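Local coordinates for protein VP1 (Polyomavirus HPyV6, PDB 4PCG) that is the major capsid protein, studied here as its jelly-roll core, which assembles into pentamers and probably takes part in attachment to host cells, at residues Y40-A45 with A259-F264; G145-S150 with T163-T168. One frame throughout, in Å; residues are numbered along the deposited sequence.

Contact 1 of 2, residues Y40-A45 with A259-F264; sequences YQSRGA and AAFGRF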
loop_
_atom_site.group_PDB
_atom_site.type_symbol
_atom_site.label_atom_id
_atom_site.label_comp_id
_atom_site.label_asym_id
_atom_site.label_seq_id
_atom_site.Cartn_x
_atom_site.Cartn_y
_atom_site.Cartn_z
ATOM N N TYR B 40 -3.790 -15.463 29.843
ATOM C CA TYR B 40 -4.424 -14.526 28.914
ATOM C C TYR B 40 -4.145 -13.106 29.324
ATOM O O TYR B 40 -4.581 -12.647 30.377
ATOM C CB TYR B 40 -5.907 -14.786 28.732
ATOM C CG TYR B 40 -6.216 -16.174 28.261
ATOM C CD1 TYR B 40 -5.691 -16.670 27.074
ATOM C CD2 TYR B 40 -7.073 -16.986 28.995
ATOM C CE1 TYR B 40 -6.001 -17.933 26.627
ATOM C CE2 TYR B 40 -7.376 -18.258 28.570
ATOM C CZ TYR B 40 -6.844 -18.726 27.399
ATOM O OH TYR B 40 -7.156 -19.994 26.995
ATOM N N GLN B 41 -3.352 -12.441 28.506
ATOM C CA GLN B 41 -3.006 -11.051 28.731
ATOM C C GLN B 41 -2.588 -10.470 27.400
ATOM O O GLN B 41 -2.036 -11.164 26.553
ATOM C CB GLN B 41 -1.904 -10.915 29.776
ATOM C CG GLN B 41 -0.581 -11.598 29.465
ATOM C CD GLN B 41 0.307 -11.569 30.716
ATOM O OE1 GLN B 41 -0.105 -12.053 31.781
ATOM N NE2 GLN B 41 1.484 -10.935 30.622
ATOM N N SER B 42 -2.886 -9.195 27.197
ATOM C CA SER B 42 -2.608 -8.586 25.890
ATOM C C SER B 42 -1.222 -7.957 25.777
ATOM O O SER B 42 -0.805 -7.633 24.669
ATOM C CB SER B 42 -3.695 -7.565 25.529
ATOM O OG SER B 42 -3.889 -6.613 26.548
ATOM N N ARG B 43 -0.519 -7.791 26.905
ATOM C CA ARG B 43 0.903 -7.387 26.890
ATOM C C ARG B 43 1.707 -8.423 27.627
ATOM O O ARG B 43 1.301 -8.873 28.693
ATOM C CB ARG B 43 1.089 -6.018 27.546
ATOM C CG ARG B 43 0.506 -4.913 26.687
ATOM C CD ARG B 43 0.639 -3.561 27.351
ATOM N NE ARG B 43 0.093 -2.509 26.495
ATOM C CZ ARG B 43 0.228 -1.221 26.723
ATOM N NH1 ARG B 43 0.864 -0.782 27.795
ATOM N NH2 ARG B 43 -0.280 -0.361 25.873
ATOM N N GLY B 44 2.834 -8.815 27.051
ATOM C CA GLY B 44 3.701 -9.767 27.699
ATOM C C GLY B 44 4.444 -9.132 28.853
ATOM O O GLY B 44 4.409 -7.911 29.054
ATOM N N ALA B 45 5.143 -9.978 29.609
ATOM C CA ALA B 45 6.164 -9.513 30.522
ATOM C C ALA B 45 7.243 -8.806 29.687
ATOM O O ALA B 45 7.370 -9.058 28.479
ATOM C CB ALA B 45 6.776 -10.694 31.294
ATOM N N ALA B 259 -0.153 -7.560 21.984
ATOM C CA ALA B 259 -1.039 -8.368 21.165
ATOM C C ALA B 259 -2.405 -7.678 21.058
ATOM O O ALA B 259 -2.724 -6.768 21.819
ATOM C CB ALA B 259 -1.187 -9.770 21.785
ATOM N N ALA B 260 -3.215 -8.125 20.109
ATOM C CA ALA B 260 -4.606 -7.714 20.061
ATOM C C ALA B 260 -5.342 -8.206 21.310
ATOM O O ALA B 260 -4.902 -9.144 22.016
ATOM C CB ALA B 260 -5.271 -8.240 18.776
ATOM N N PHE B 261 -6.464 -7.580 21.626
ATOM C CA PHE B 261 -7.237 -8.006 22.806
ATOM C C PHE B 261 -7.965 -9.331 22.594
ATOM O O PHE B 261 -8.340 -10.006 23.540
ATOM C CB PHE B 261 -8.246 -6.947 23.228
ATOM C CG PHE B 261 -7.644 -5.610 23.548
ATOM C CD1 PHE B 261 -6.470 -5.508 24.291
ATOM C CD2 PHE B 261 -8.270 -4.458 23.162
ATOM C CE1 PHE B 261 -5.935 -4.271 24.608
ATOM C CE2 PHE B 261 -7.753 -3.205 23.471
ATOM C CZ PHE B 261 -6.573 -3.103 24.197
ATOM N N GLY B 262 -8.143 -9.702 21.337
ATOM C CA GLY B 262 -8.820 -10.942 21.011
ATOM C C GLY B 262 -8.987 -11.064 19.519
ATOM O O GLY B 262 -8.931 -10.048 18.781
ATOM N N ARG B 263 -9.154 -12.295 19.036
ATOM C CA ARG B 263 -9.591 -12.490 17.653
ATOM C C ARG B 263 -10.927 -13.217 17.667
ATOM O O ARG B 263 -11.036 -14.334 18.200
ATOM C CB ARG B 263 -8.579 -13.296 16.827
ATOM C CG ARG B 263 -9.085 -13.625 15.423
ATOM C CD ARG B 263 -8.051 -14.334 14.571
ATOM N NE ARG B 263 -6.991 -13.444 14.050
ATOM C CZ ARG B 263 -7.109 -12.696 12.961
ATOM N NH1 ARG B 263 -8.257 -12.668 12.260
ATOM N NH2 ARG B 263 -6.093 -11.948 12.559
ATOM N N PHE B 264 -11.940 -12.549 17.111
ATOM C CA PHE B 264 -13.274 -13.095 16.976
ATOM C C PHE B 264 -13.327 -14.046 15.795
ATOM O O PHE B 264 -12.755 -13.745 14.749
ATOM C CB PHE B 264 -14.275 -11.951 16.768
ATOM C CG PHE B 264 -15.684 -12.391 16.528
ATOM C CD1 PHE B 264 -16.467 -12.872 17.568
ATOM C CD2 PHE B 264 -16.262 -12.280 15.259
ATOM C CE1 PHE B 264 -17.778 -13.274 17.360
ATOM C CE2 PHE B 264 -17.575 -12.665 15.049
ATOM C CZ PHE B 264 -18.339 -13.149 16.095
#
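Ser42 meets Ala259 and Phe261 where loop 40-45 passes strand 256-274. Just before it, the Gln41 side chain leaves its backbone away from the strand and serves its own loop. Gln41 NE2 donates to Arg43 O at 2.8 Å. The bond spans Ser42 but is bent, with the oxygen tilted out of the Gln41 amide plane. Ser42 carries the contact. Ser42 O accepts from Ala259 N at 2.8 Å, and the N-H...O angle of 171° makes this bond nearly straight. Its hydroxymethyl group is set against the rim of Phe261. Ser42 CB lies in the ring plane, 3.7 Å from Phe261 CD1, and Ser42 OG is 3.6 Å from the same CD1. With OG placed between the backbone N and the carbonyl carbon (chi1 53°), the hydroxyl also reaches the second subunit, where it bonds to Ser156 O. This buried oxygen thus has a polar partner although its near neighbour is an aromatic edge. Arg43 follows; its NE bonds to Gln258 and its NH1 to Ser100 O. Gly44 then pairs with Val257 through the backbone, so the loop follows the strand for a short way beyond Ser42. This is the BC loop lying along the last long strand of the viral jelly roll, at a subunit interface of the VP1 pentamer.

Contact 2 of 2, residues G145-S150 with T163-T168; sequences GLEGPS and TRKQVT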
loop_
_atom_site.group_PDB
_atom_site.type_symbol
_atom_site.label_atom_id
_atom_site.label_comp_id
_atom_site.label_asym_id
_atom_site.label_seq_id
_atom_site.Cartn_x
_atom_site.Cartn_y
_atom_site.Cartn_z
ATOM N N GLY B 145 10.180 -23.949 29.398
ATOM C CA GLY B 145 8.721 -23.938 29.422
ATOM C C GLY B 145 8.006 -23.866 28.084
ATOM O O GLY B 145 6.805 -24.070 28.024
ATOM N N LEU B 146 8.737 -23.563 27.014
ATOM C CA LEU B 146 8.184 -23.436 25.695
ATOM C C LEU B 146 8.605 -24.590 24.785
ATOM O O LEU B 146 9.701 -25.161 24.932
ATOM C CB LEU B 146 8.681 -22.117 25.086
ATOM C CG LEU B 146 8.308 -20.859 25.832
ATOM C CD1 LEU B 146 8.909 -19.641 25.132
ATOM C CD2 LEU B 146 6.808 -20.721 25.978
ATOM N N GLU B 147 7.730 -24.943 23.856
ATOM C CA GLU B 147 8.068 -25.888 22.792
ATOM C C GLU B 147 9.130 -25.274 21.870
ATOM O O GLU B 147 8.955 -24.177 21.319
ATOM C CB GLU B 147 6.829 -26.245 21.959
ATOM C CG GLU B 147 5.843 -27.165 22.658
ATOM C CD GLU B 147 6.138 -28.655 22.508
ATOM O OE1 GLU B 147 7.139 -29.045 21.859
ATOM O OE2 GLU B 147 5.379 -29.463 23.075
ATOM N N GLY B 148 10.212 -26.004 21.680
ATOM C CA GLY B 148 11.282 -25.548 20.812
ATOM C C GLY B 148 11.652 -26.652 19.846
ATOM O O GLY B 148 11.242 -27.793 20.034
ATOM N N PRO B 149 12.447 -26.331 18.818
ATOM C CA PRO B 149 12.879 -27.414 17.915
ATOM C C PRO B 149 13.687 -28.500 18.606
ATOM O O PRO B 149 14.333 -28.231 19.622
ATOM C CB PRO B 149 13.744 -26.694 16.891
ATOM C CG PRO B 149 13.489 -25.229 17.069
ATOM C CD PRO B 149 13.071 -25.038 18.487
ATOM N N SER B 150 13.692 -29.718 18.047
ATOM C CA SER B 150 14.600 -30.771 18.519
ATOM C C SER B 150 16.035 -30.303 18.302
ATOM O O SER B 150 16.292 -29.487 17.427
ATOM C CB SER B 150 14.387 -32.091 17.779
ATOM O OG SER B 150 13.014 -32.452 17.806
ATOM N N THR B 163 11.910 -29.735 12.721
ATOM C CA THR B 163 10.978 -30.299 13.691
ATOM C C THR B 163 9.546 -30.014 13.284
ATOM O O THR B 163 9.151 -28.867 13.075
ATOM C CB THR B 163 11.215 -29.734 15.101
ATOM O OG1 THR B 163 12.600 -29.873 15.429
ATOM C CG2 THR B 163 10.346 -30.455 16.126
ATOM N N ARG B 164 8.761 -31.074 13.162
ATOM C CA ARG B 164 7.357 -30.916 12.804
ATOM C C ARG B 164 6.459 -31.452 13.904
ATOM O O ARG B 164 6.673 -32.563 14.419
ATOM C CB ARG B 164 7.067 -31.634 11.480
ATOM C CG ARG B 164 7.510 -30.849 10.258
ATOM C CD ARG B 164 7.213 -31.615 8.984
ATOM N NE ARG B 164 7.150 -30.683 7.860
ATOM C CZ ARG B 164 8.180 -30.357 7.088
ATOM N NH1 ARG B 164 9.386 -30.889 7.276
ATOM N NH2 ARG B 164 7.992 -29.511 6.092
ATOM N N LYS B 165 5.464 -30.665 14.278
ATOM C CA LYS B 165 4.388 -31.180 15.120
ATOM C C LYS B 165 3.130 -30.351 14.963
ATOM O O LYS B 165 3.078 -29.533 14.084
ATOM C CB LYS B 165 4.818 -31.341 16.561
ATOM C CG LYS B 165 5.435 -30.142 17.173
ATOM C CD LYS B 165 5.967 -30.429 18.598
ATOM C CE LYS B 165 6.855 -31.634 18.781
ATOM N NZ LYS B 165 7.373 -31.715 20.191
ATOM N N GLN B 166 2.132 -30.599 15.807
ATOM C CA GLN B 166 0.884 -29.861 15.797
ATOM C C GLN B 166 0.729 -28.983 17.040
ATOM O O GLN B 166 1.234 -29.312 18.147
ATOM C CB GLN B 166 -0.269 -30.869 15.725
ATOM C CG GLN B 166 -0.304 -31.630 14.405
ATOM C CD GLN B 166 -1.322 -32.756 14.372
ATOM O OE1 GLN B 166 -1.184 -33.727 15.094
ATOM N NE2 GLN B 166 -2.378 -32.593 13.567
ATOM N N VAL B 167 0.031 -27.874 16.855
ATOM C CA VAL B 167 -0.290 -26.964 17.938
ATOM C C VAL B 167 -1.458 -27.508 18.774
ATOM O O VAL B 167 -2.623 -27.354 18.437
ATOM C CB VAL B 167 -0.526 -25.541 17.431
ATOM C CG1 VAL B 167 -0.832 -24.614 18.599
ATOM C CG2 VAL B 167 0.696 -25.048 16.681
ATOM N N THR B 168 -1.112 -28.188 19.864
ATOM C CA THR B 168 -2.075 -28.840 20.711
ATOM C C THR B 168 -2.003 -28.339 22.145
ATOM O O THR B 168 -2.647 -28.890 23.022
ATOM C CB THR B 168 -1.826 -30.343 20.703
ATOM O OG1 THR B 168 -0.505 -30.608 21.180
ATOM C CG2 THR B 168 -1.948 -30.903 19.283
HETATM O O HOH W 1 6.564 -31.974 23.360
#
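The carboxylate of Glu147 is the flat group that meets Lys165 across this contact. Both segments belong to the EF loop of the jelly roll. Here 145-150 runs past 163-166, an outer strand of a small three-stranded antiparallel sheet. Lys165 NZ approaches Glu147 OE1 on its syn side, 26° out of the carboxylate plane. The two oxygens have different partners: Glu147 OE1 forms a salt bridge to Lys165 NZ at 3.2 Å, while Glu147 OE2 accepts from a water at 2.8 Å. That water accepts a weak bond from the same NZ. Lys165 CD comes to 3.7 Å from Glu147 OE1, and the bend at chi3 (50°) beyond it turns the chain's end, with NZ reaching the same oxygen. The backbone Glu147 O is bonded to Trp177 NE1 of the same sheet, and the side chains of Thr163 and Lys165 touch that tryptophan. At the other end of the contact, Pro149 CA and CB lie against Thr163 OG1. The threonine methyl, Thr163 CG2, sits 3.7 Å from Ser150 OG. Thr163 OG1 stands beside its own backbone N (chi1 -51°) and accepts from Ser150 N at 2.8 Å, with an N-H...O angle of 151°.

How the contacts relate
Contact 1 is buried and contact 2 lies at the surface. Their centres are 21 Å apart and their nearest atoms about 11 Å, so they do not touch. They hold different elements: contact 1 ties the BC loop to a long strand of the jelly-roll framework, whereas contact 2 stays within the EF loop and its own small sheet. In sequence, both segments of 145-150/163-168 fall between the two halves of contact 1. The chemistry follows the place. The inner contact relies on a backbone bond and an aromatic edge, with a neighbouring subunit close by. The outer one uses opposite charges, a water weakly shared with the lysine and a threonine hydroxyl.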